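Local coordinates for leucyl-trna synthetase (Plasmodium falciparum, PDB 5FOC), which probably removes wrongly attached amino acids from tRNA by ester hydrolysis in this editing domain of the cytosolic enzyme, which as a whole attaches leucine to its tRNA using ATP, at residues F94-E99 / M170-I175; Y147-G152 / E221-L226; I298-I303 / E330-K335. The protein carries 2 engineered substitutions. All blocks are in the same frame, centred on the assembly; numbering follows the deposited sequence.

Contact 1: residues F94-E99 / M170-I175; sequences FFTDFE and MTKEEI
The ring of Phe98 carries water 1 over the centre of one face, the oxygen 3.1 Å above the ring plane, and this water accepts a hydrogen bond from Lys172 NZ, 2.8 Å away. Water 1 also donates to Thr96 O at 2.8 Å, so it bridges the lysine and the backbone of 94-99. Directly across the contact, Lys172 NZ makes a weak hydrogen bond of 2.8 Å to Asp97 O. The lysine chain bends at chi3 (-90°) on its way to Asp97 O, and its end meets Thr96 tip to tip, with CG2 of the threonine 3.8 Å from NZ. Thr96 is held from its other branch, since OG1 bonds to Ile214 N. Lys172 stands in the first turn of helix 172-178, which opens with a capping box: Glu174 N donates to Thr171 OG1, and Thr171 N donates to Glu174 OE1 from above the carboxylate plane, 39° out of it. Through Lys172 the helix start is joined to the irregular segment ahead of helix 103-109, at the periphery of the editing domain. The ammonium group has its charged partner in Glu102, with which it forms a salt bridge, while Glu99 OE2 lies 5.2 Å from NZ and probably adds a weaker electrostatic pull. Glu102 OE1 also accepts from Glu99 N, linking the salt bridge to the backbone of the 94-99 segment.

Contact 2: residues Y147-G152 / E221-L226; sequences YYLTLG and EHFVGL
Apolar contacts join Phe223 to strand 146-152, and both fall on the rim of its ring. Leu149 CD1 lies 4.2 Å from Phe223 CZ, near the ring plane, and Tyr147 CB lies 4.4 Å from Phe223 CE2, also at the edge. Tyr147 and Leu149 are two residues apart on the strand, so the phenylalanine ring reaches both with neighbouring atoms of one edge. Leu149 swings its CD1 branch over to the ring with chi1 at -77° and chi2 at 63°. Other neighbours complete the surroundings of the ring: Phe123 meets it edge-to-face, and Ile24 of helix 18-35 and Ile240 of strand 238-242 touch it. The site is buried near the centre of the editing domain, between a strand of its mixed sheet and the connection 221-226.

Hydrogen bonds act within and around the two segments. The connection between strands 216-219 and 227-229 turns through a type II beta turn from Phe223 to Leu226, closed by Leu226 N to Phe223 O at 3.1 Å. The hydroxyl of Tyr147 bonds outside the two segments, to Gly253 O and Asn142 N, and its backbone pairs with Ile218 in the mixed sheet.

The contact is therefore hydrophobic and buried: the phenylalanine packs the start of the turn against the strand, with dispersion and exclusion of water as the likely gain, while the tyrosine hydroxyl is satisfied elsewhere.

Contact 3: residues I298-I303 / E330-K335; sequences IELPEI and EVLYKK
Leu300 turns CG anti to its own carbonyl carbon (chi1 -81°), and Lys335 sets its CG anti to the backbone N (chi1 -168°); the two side chains then meet at a slant. Both methyls of the leucine rest on the lysine's aliphatic part, CD1 and CD2 each 4.0 Å from Lys335 CG, and CD1 also lies 4.2 Å from Lys335 CD. CD2 comes to 3.7 Å from Lys335 O, packing against the helix backbone as well. Leu332, one helical turn earlier, offers its CD1 to Leu300 CD1 at 4.3 Å, so the leucine lies against residues three apart on one side of helix 325-339. Tyr311 of helix 307-314 touches both Leu332 and Lys335. The contact joins this helix to the chain at strand 298-299, which pairs antiparallel with strand 341-342, and the turn after it, where Ile303 N bonds to Leu300 O (3.1 Å). The ammonium end of the lysine forms a salt bridge with Glu339, a residue Leu300 also touches. Lys335 thus divides its work: the methylenes give the buried leucine an apolar surface, while the charge is paired with a carboxylate of the same helix.

Past helix 18-35 the chain reaches 94-99, which opens contact 1, then passes through strand 120-127 to strand 146-152, the first half of contact 2. Contact 1 closes at 170-175, and only afterwards does 221-226 close contact 2, so the two loops cross. They also touch in space, Ile175 CG2 lying 3.6 Å from Leu151 CB, joining helix 172-178 to strand 146-152, on which the turn before strand 227-229 also packs. Contact 3 follows in series, closing a shorter loop, half of it helical, between 298-303 and 330-335. Its centre is about 47 Å from that of contact 1, on the opposite side of the chain's centre, and about 33 Å from that of contact 2.

Contact 1: residues F94-E99 / M170-I175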
loop_
_atom_site.group_PDB
_atom_site.type_symbol
_atom_site.label_atom_id
_atom_site.label_comp_id
_atom_site.label_asym_id
_atom_site.label_seq_id
_atom_site.Cartn_x
_atom_site.Cartn_y
_atom_site.Cartn_z
ATOM N N PHE A 94 -5.961 -20.342 -4.777
ATOM C CA PHE A 94 -4.787 -19.457 -4.844
ATOM C C PHE A 94 -4.623 -18.656 -6.152
ATOM O O PHE A 94 -3.992 -17.587 -6.147
ATOM C CB PHE A 94 -3.528 -20.261 -4.575
ATOM C CG PHE A 94 -3.398 -20.704 -3.157
ATOM C CD1 PHE A 94 -2.855 -19.860 -2.199
ATOM C CD2 PHE A 94 -3.846 -21.964 -2.767
ATOM C CE1 PHE A 94 -2.733 -20.279 -0.891
ATOM C CE2 PHE A 94 -3.729 -22.395 -1.453
ATOM C CZ PHE A 94 -3.176 -21.546 -0.514
ATOM N N PHE A 95 -5.148 -19.179 -7.256
ATOM C CA PHE A 95 -5.111 -18.504 -8.568
ATOM C C PHE A 95 -6.191 -19.066 -9.480
ATOM O O PHE A 95 -6.607 -20.219 -9.339
ATOM C CB PHE A 95 -3.698 -18.556 -9.216
ATOM C CG PHE A 95 -3.173 -19.952 -9.527
ATOM C CD1 PHE A 95 -3.491 -20.573 -10.717
ATOM C CD2 PHE A 95 -2.278 -20.582 -8.676
ATOM C CE1 PHE A 95 -3.019 -21.837 -11.024
ATOM C CE2 PHE A 95 -1.763 -21.857 -8.981
ATOM C CZ PHE A 95 -2.133 -22.484 -10.151
ATOM N N THR A 96 -6.678 -18.235 -10.381
ATOM C CA THR A 96 -7.661 -18.679 -11.357
ATOM C C THR A 96 -7.025 -19.783 -12.237
ATOM O O THR A 96 -5.932 -19.608 -12.809
ATOM C CB THR A 96 -8.135 -17.503 -12.200
ATOM O OG1 THR A 96 -8.725 -16.479 -11.355
ATOM C CG2 THR A 96 -9.107 -17.962 -13.304
ATOM N N ASP A 97 -7.687 -20.941 -12.296
ATOM C CA ASP A 97 -7.205 -22.054 -13.094
ATOM C C ASP A 97 -7.155 -21.709 -14.582
ATOM O O ASP A 97 -7.999 -20.977 -15.105
ATOM C CB ASP A 97 -8.077 -23.291 -12.896
ATOM C CG ASP A 97 -7.967 -23.848 -11.503
ATOM O OD1 ASP A 97 -8.647 -23.331 -10.598
ATOM O OD2 ASP A 97 -7.169 -24.789 -11.313
ATOM N N PHE A 98 -6.150 -22.251 -15.246
ATOM C CA PHE A 98 -6.006 -22.123 -16.685
ATOM C C PHE A 98 -6.720 -23.281 -17.357
ATOM O O PHE A 98 -6.524 -24.434 -16.994
ATOM C CB PHE A 98 -4.525 -22.080 -17.089
ATOM C CG PHE A 98 -3.822 -20.867 -16.593
ATOM C CD1 PHE A 98 -3.837 -19.697 -17.326
ATOM C CD2 PHE A 98 -3.192 -20.875 -15.357
ATOM C CE1 PHE A 98 -3.187 -18.557 -16.852
ATOM C CE2 PHE A 98 -2.549 -19.744 -14.873
ATOM C CZ PHE A 98 -2.550 -18.578 -15.618
ATOM N N GLU A 99 -7.561 -22.936 -18.327
ATOM C CA GLU A 99 -8.363 -23.872 -19.095
ATOM C C GLU A 99 -7.517 -24.562 -20.172
ATOM O O GLU A 99 -6.345 -24.160 -20.454
ATOM C CB GLU A 99 -9.539 -23.133 -19.744
ATOM C CG GLU A 99 -10.440 -22.350 -18.786
ATOM C CD GLU A 99 -11.397 -23.223 -17.999
ATOM O OE1 GLU A 99 -11.843 -24.267 -18.526
ATOM O OE2 GLU A 99 -11.725 -22.850 -16.853
ATOM N N MET A 170 -14.290 -8.877 -19.456
ATOM C CA MET A 170 -13.287 -9.183 -20.456
ATOM C C MET A 170 -12.859 -10.625 -20.340
ATOM O O MET A 170 -12.893 -11.194 -19.276
ATOM C CB MET A 170 -12.124 -8.208 -20.253
ATOM C CG MET A 170 -12.517 -6.792 -20.639
ATOM S SD MET A 170 -11.434 -5.483 -20.065
ATOM C CE MET A 170 -9.968 -6.091 -20.779
ATOM N N THR A 171 -12.424 -11.217 -21.454
ATOM C CA THR A 171 -11.837 -12.540 -21.422
ATOM C C THR A 171 -10.410 -12.428 -20.831
ATOM O O THR A 171 -9.791 -11.350 -20.743
ATOM C CB THR A 171 -11.732 -13.161 -22.830
ATOM O OG1 THR A 171 -10.815 -12.392 -23.629
ATOM C CG2 THR A 171 -13.090 -13.202 -23.496
ATOM N N LYS A 172 -9.885 -13.578 -20.469
ATOM C CA LYS A 172 -8.559 -13.676 -19.915
ATOM C C LYS A 172 -7.521 -13.031 -20.857
ATOM O O LYS A 172 -6.680 -12.220 -20.434
ATOM C CB LYS A 172 -8.231 -15.143 -19.647
ATOM C CG LYS A 172 -7.493 -15.383 -18.363
ATOM C CD LYS A 172 -7.354 -16.875 -18.045
ATOM C CE LYS A 172 -8.523 -17.409 -17.225
ATOM N NZ LYS A 172 -8.390 -18.856 -16.925
ATOM N N GLU A 173 -7.653 -13.355 -22.138
ATOM C CA GLU A 173 -6.775 -12.840 -23.163
ATOM C C GLU A 173 -6.904 -11.324 -23.253
ATOM O O GLU A 173 -5.876 -10.622 -23.271
ATOM C CB GLU A 173 -7.079 -13.511 -24.488
ATOM C CG GLU A 173 -6.087 -13.222 -25.581
ATOM C CD GLU A 173 -6.153 -14.281 -26.662
ATOM O OE1 GLU A 173 -5.936 -15.476 -26.339
ATOM O OE2 GLU A 173 -6.450 -13.925 -27.822
ATOM N N GLU A 174 -8.162 -10.823 -23.266
ATOM C CA GLU A 174 -8.405 -9.389 -23.304
ATOM C C GLU A 174 -7.776 -8.673 -22.108
ATOM O O GLU A 174 -7.212 -7.616 -22.275
ATOM C CB GLU A 174 -9.900 -9.069 -23.416
ATOM C CG GLU A 174 -10.452 -9.373 -24.795
ATOM C CD GLU A 174 -11.960 -9.315 -24.857
ATOM O OE1 GLU A 174 -12.648 -9.290 -23.777
ATOM O OE2 GLU A 174 -12.456 -9.301 -26.015
ATOM N N ILE A 175 -7.864 -9.249 -20.920
ATOM C CA ILE A 175 -7.266 -8.648 -19.700
ATOM C C ILE A 175 -5.737 -8.564 -19.815
ATOM O O ILE A 175 -5.134 -7.507 -19.559
ATOM C CB ILE A 175 -7.641 -9.423 -18.413
ATOM C CG1 ILE A 175 -9.166 -9.302 -18.217
ATOM C CG2 ILE A 175 -6.938 -8.894 -17.162
ATOM C CD1 ILE A 175 -9.751 -10.217 -17.159
HETATM O O HOH W 1 -6.052 -18.602 -15.420
#

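Contact 2: residues Y147-G152 / E221-L226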
loop_
_atom_site.group_PDB
_atom_site.type_symbol
_atom_site.label_atom_id
_atom_site.label_comp_id
_atom_site.label_asym_id
_atom_site.label_seq_id
_atom_site.Cartn_x
_atom_site.Cartn_y
_atom_site.Cartn_z
ATOM N N TYR A 147 -3.086 -11.475 0.431
ATOM C CA TYR A 147 -3.283 -10.429 -0.554
ATOM C C TYR A 147 -3.424 -11.049 -1.924
ATOM O O TYR A 147 -2.800 -12.081 -2.217
ATOM C CB TYR A 147 -2.175 -9.360 -0.487
ATOM C CG TYR A 147 -2.277 -8.540 0.766
ATOM C CD1 TYR A 147 -1.780 -9.015 1.978
ATOM C CD2 TYR A 147 -2.974 -7.320 0.772
ATOM C CE1 TYR A 147 -1.909 -8.284 3.142
ATOM C CE2 TYR A 147 -3.062 -6.571 1.917
ATOM C CZ TYR A 147 -2.573 -7.056 3.107
ATOM O OH TYR A 147 -2.722 -6.335 4.272
ATOM N N TYR A 148 -4.186 -10.393 -2.786
ATOM C CA TYR A 148 -4.488 -10.877 -4.107
ATOM C C TYR A 148 -3.741 -10.072 -5.164
ATOM O O TYR A 148 -3.532 -8.901 -5.032
ATOM C CB TYR A 148 -6.033 -10.798 -4.357
ATOM C CG TYR A 148 -6.760 -11.836 -3.550
ATOM C CD1 TYR A 148 -6.886 -11.696 -2.159
ATOM C CD2 TYR A 148 -7.333 -12.953 -4.150
ATOM C CE1 TYR A 148 -7.565 -12.642 -1.397
ATOM C CE2 TYR A 148 -8.053 -13.890 -3.396
ATOM C CZ TYR A 148 -8.150 -13.733 -2.023
ATOM O OH TYR A 148 -8.833 -14.652 -1.250
ATOM N N LEU A 149 -3.331 -10.780 -6.223
ATOM C CA LEU A 149 -2.685 -10.154 -7.378
ATOM C C LEU A 149 -3.678 -10.270 -8.531
ATOM O O LEU A 149 -4.130 -11.368 -8.832
ATOM C CB LEU A 149 -1.358 -10.894 -7.777
ATOM C CG LEU A 149 -0.193 -10.554 -6.864
ATOM C CD1 LEU A 149 -0.352 -10.959 -5.423
ATOM C CD2 LEU A 149 1.001 -11.281 -7.467
ATOM N N THR A 150 -3.950 -9.131 -9.181
ATOM C CA THR A 150 -4.890 -9.029 -10.285
ATOM C C THR A 150 -4.490 -7.883 -11.237
ATOM O O THR A 150 -3.902 -6.858 -10.810
ATOM C CB THR A 150 -6.334 -8.795 -9.770
ATOM O OG1 THR A 150 -7.212 -9.108 -10.835
ATOM C CG2 THR A 150 -6.527 -7.396 -9.333
ATOM N N LEU A 151 -4.788 -8.066 -12.512
ATOM C CA LEU A 151 -4.407 -7.124 -13.548
ATOM C C LEU A 151 -5.413 -5.983 -13.642
ATOM O O LEU A 151 -6.630 -6.241 -13.472
ATOM C CB LEU A 151 -4.280 -7.845 -14.897
ATOM C CG LEU A 151 -3.039 -8.764 -15.152
ATOM C CD1 LEU A 151 -3.291 -9.675 -16.328
ATOM C CD2 LEU A 151 -1.873 -7.832 -15.380
ATOM N N GLY A 152 -4.968 -4.759 -13.831
ATOM C CA GLY A 152 -5.904 -3.637 -13.935
ATOM C C GLY A 152 -5.360 -2.523 -14.776
ATOM O O GLY A 152 -4.215 -2.597 -15.319
ATOM N N GLU A 221 3.228 -11.588 4.887
ATOM C CA GLU A 221 4.552 -11.827 5.466
ATOM C C GLU A 221 5.615 -12.004 4.371
ATOM O O GLU A 221 6.781 -11.618 4.529
ATOM C CB GLU A 221 4.546 -13.027 6.410
ATOM C CG GLU A 221 4.164 -14.363 5.825
ATOM C CD GLU A 221 4.365 -15.522 6.804
ATOM O OE1 GLU A 221 5.225 -15.472 7.700
ATOM O OE2 GLU A 221 3.681 -16.527 6.660
ATOM N N HIS A 222 5.199 -12.570 3.254
ATOM C CA HIS A 222 6.136 -12.854 2.172
ATOM C C HIS A 222 6.624 -11.642 1.430
ATOM O O HIS A 222 7.689 -11.680 0.747
ATOM C CB HIS A 222 5.560 -13.851 1.213
ATOM C CG HIS A 222 5.290 -15.160 1.847
ATOM N ND1 HIS A 222 6.269 -15.894 2.472
ATOM C CD2 HIS A 222 4.135 -15.848 2.022
ATOM C CE1 HIS A 222 5.752 -17.005 2.946
ATOM N NE2 HIS A 222 4.449 -16.982 2.718
ATOM N N PHE A 223 5.926 -10.537 1.571
ATOM C CA PHE A 223 6.315 -9.271 0.965
ATOM C C PHE A 223 7.122 -8.353 1.867
ATOM O O PHE A 223 7.634 -7.319 1.393
ATOM C CB PHE A 223 5.100 -8.515 0.489
ATOM C CG PHE A 223 4.267 -9.237 -0.536
ATOM C CD1 PHE A 223 4.802 -9.674 -1.748
ATOM C CD2 PHE A 223 2.901 -9.418 -0.332
ATOM C CE1 PHE A 223 3.992 -10.285 -2.696
ATOM C CE2 PHE A 223 2.106 -10.043 -1.271
ATOM C CZ PHE A 223 2.628 -10.461 -2.450
ATOM N N VAL A 224 7.201 -8.708 3.156
ATOM C CA VAL A 224 7.909 -7.887 4.122
ATOM C C VAL A 224 9.372 -7.807 3.713
ATOM O O VAL A 224 10.009 -8.803 3.426
ATOM C CB VAL A 224 7.708 -8.377 5.571
ATOM C CG1 VAL A 224 8.579 -7.627 6.560
ATOM C CG2 VAL A 224 6.235 -8.139 5.943
ATOM N N GLY A 225 9.854 -6.578 3.628
ATOM C CA GLY A 225 11.272 -6.305 3.224
ATOM C C GLY A 225 11.450 -5.892 1.763
ATOM O O GLY A 225 12.492 -5.347 1.381
ATOM N N LEU A 226 10.465 -6.167 0.894
ATOM C CA LEU A 226 10.488 -5.662 -0.458
ATOM C C LEU A 226 10.611 -4.158 -0.470
ATOM O O LEU A 226 9.998 -3.446 0.344
ATOM C CB LEU A 226 9.234 -6.003 -1.257
ATOM C CG LEU A 226 9.027 -7.349 -1.898
ATOM C CD1 LEU A 226 7.726 -7.343 -2.702
ATOM C CD2 LEU A 226 10.168 -7.628 -2.846
#

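Contact 3: residues I298-I303 / E330-K335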
loop_
_atom_site.group_PDB
_atom_site.type_symbol
_atom_site.label_atom_id
_atom_site.label_comp_id
_atom_site.label_asym_id
_atom_site.label_seq_id
_atom_site.Cartn_x
_atom_site.Cartn_y
_atom_site.Cartn_z
ATOM N N ILE A 298 3.157 18.427 7.712
ATOM C CA ILE A 298 2.064 19.179 8.390
ATOM C C ILE A 298 2.571 19.723 9.720
ATOM O O ILE A 298 3.043 18.962 10.566
ATOM C CB ILE A 298 0.798 18.322 8.657
ATOM C CG1 ILE A 298 0.183 17.807 7.354
ATOM C CG2 ILE A 298 -0.301 19.179 9.354
ATOM C CD1 ILE A 298 -0.872 16.741 7.511
ATOM N N GLU A 299 2.386 21.027 9.925
ATOM C CA GLU A 299 2.672 21.640 11.207
ATOM C C GLU A 299 1.356 22.114 11.855
ATOM O O GLU A 299 0.421 22.539 11.174
ATOM C CB GLU A 299 3.652 22.788 11.101
ATOM C CG GLU A 299 3.226 23.992 10.295
ATOM C CD GLU A 299 4.159 25.168 10.494
ATOM O OE1 GLU A 299 5.207 25.006 11.159
ATOM O OE2 GLU A 299 3.859 26.253 9.968
ATOM N N LEU A 300 1.286 21.991 13.164
ATOM C CA LEU A 300 0.125 22.465 13.902
ATOM C C LEU A 300 0.607 23.680 14.660
ATOM O O LEU A 300 1.735 23.677 15.186
ATOM C CB LEU A 300 -0.424 21.407 14.848
ATOM C CG LEU A 300 -1.316 20.357 14.166
ATOM C CD1 LEU A 300 -1.659 19.260 15.135
ATOM C CD2 LEU A 300 -2.571 21.009 13.624
ATOM N N PRO A 301 -0.217 24.737 14.677
ATOM C CA PRO A 301 0.152 25.927 15.448
ATOM C C PRO A 301 0.444 25.563 16.910
ATOM O O PRO A 301 -0.213 24.696 17.467
ATOM C CB PRO A 301 -1.102 26.813 15.339
ATOM C CG PRO A 301 -1.834 26.303 14.155
ATOM C CD PRO A 301 -1.582 24.835 14.129
ATOM N N GLU A 302 1.493 26.135 17.477
ATOM C CA GLU A 302 1.868 25.891 18.891
ATOM C C GLU A 302 2.411 24.491 19.214
ATOM O O GLU A 302 2.875 24.280 20.326
ATOM C CB GLU A 302 0.721 26.257 19.857
ATOM C CG GLU A 302 0.046 27.596 19.527
ATOM C CD GLU A 302 -0.241 28.485 20.725
ATOM O OE1 GLU A 302 0.439 28.375 21.773
ATOM O OE2 GLU A 302 -1.146 29.333 20.596
ATOM N N ILE A 303 2.363 23.561 18.251
ATOM C CA ILE A 303 2.908 22.209 18.398
ATOM C C ILE A 303 4.151 22.081 17.511
ATOM O O ILE A 303 5.210 21.648 17.975
ATOM C CB ILE A 303 1.851 21.148 17.996
ATOM C CG1 ILE A 303 0.521 21.377 18.739
ATOM C CG2 ILE A 303 2.346 19.734 18.248
ATOM C CD1 ILE A 303 0.634 21.428 20.249
ATOM N N GLU A 330 -8.146 9.454 15.274
ATOM C CA GLU A 330 -9.302 10.220 14.843
ATOM C C GLU A 330 -9.200 11.719 15.214
ATOM O O GLU A 330 -9.438 12.583 14.360
ATOM C CB GLU A 330 -10.607 9.558 15.367
ATOM C CG GLU A 330 -10.901 8.226 14.654
ATOM C CD GLU A 330 -11.875 7.287 15.372
ATOM O OE1 GLU A 330 -12.273 7.552 16.530
ATOM O OE2 GLU A 330 -12.247 6.250 14.771
ATOM N N VAL A 331 -8.802 12.007 16.455
ATOM C CA VAL A 331 -8.580 13.373 16.949
ATOM C C VAL A 331 -7.486 14.119 16.176
ATOM O O VAL A 331 -7.658 15.289 15.808
ATOM C CB VAL A 331 -8.249 13.362 18.465
ATOM C CG1 VAL A 331 -7.796 14.727 18.977
ATOM C CG2 VAL A 331 -9.466 12.907 19.265
ATOM N N LEU A 332 -6.355 13.444 15.948
ATOM C CA LEU A 332 -5.254 14.060 15.192
ATOM C C LEU A 332 -5.639 14.304 13.730
ATOM O O LEU A 332 -5.323 15.347 13.170
ATOM C CB LEU A 332 -3.975 13.206 15.273
ATOM C CG LEU A 332 -2.785 13.718 14.478
ATOM C CD1 LEU A 332 -2.294 15.032 15.052
ATOM C CD2 LEU A 332 -1.668 12.658 14.480
ATOM N N TYR A 333 -6.365 13.363 13.130
ATOM C CA TYR A 333 -6.832 13.535 11.764
ATOM C C TYR A 333 -7.634 14.820 11.598
ATOM O O TYR A 333 -7.411 15.600 10.680
ATOM C CB TYR A 333 -7.628 12.310 11.340
ATOM C CG TYR A 333 -8.386 12.395 10.043
ATOM C CD1 TYR A 333 -7.794 12.133 8.822
ATOM C CD2 TYR A 333 -9.764 12.691 10.057
ATOM C CE1 TYR A 333 -8.517 12.191 7.645
ATOM C CE2 TYR A 333 -10.515 12.748 8.879
ATOM C CZ TYR A 333 -9.892 12.480 7.668
ATOM O OH TYR A 333 -10.583 12.532 6.475
ATOM N N LYS A 334 -8.607 15.013 12.516
ATOM C CA LYS A 334 -9.507 16.201 12.455
ATOM C C LYS A 334 -8.729 17.504 12.746
ATOM O O LYS A 334 -8.861 18.510 12.065
ATOM C CB LYS A 334 -10.699 15.962 13.400
ATOM C CG LYS A 334 -11.797 15.119 12.745
ATOM C CD LYS A 334 -13.013 14.938 13.659
ATOM C CE LYS A 334 -13.888 13.750 13.226
ATOM N NZ LYS A 334 -13.254 12.409 13.438
ATOM N N LYS A 335 -7.781 17.419 13.674
ATOM C CA LYS A 335 -6.992 18.582 14.031
ATOM C C LYS A 335 -6.073 19.015 12.890
ATOM O O LYS A 335 -5.983 20.181 12.564
ATOM C CB LYS A 335 -6.178 18.307 15.286
ATOM C CG LYS A 335 -5.562 19.546 15.896
ATOM C CD LYS A 335 -5.211 19.304 17.355
ATOM C CE LYS A 335 -4.517 20.500 17.975
ATOM N NZ LYS A 335 -5.433 21.643 18.224
#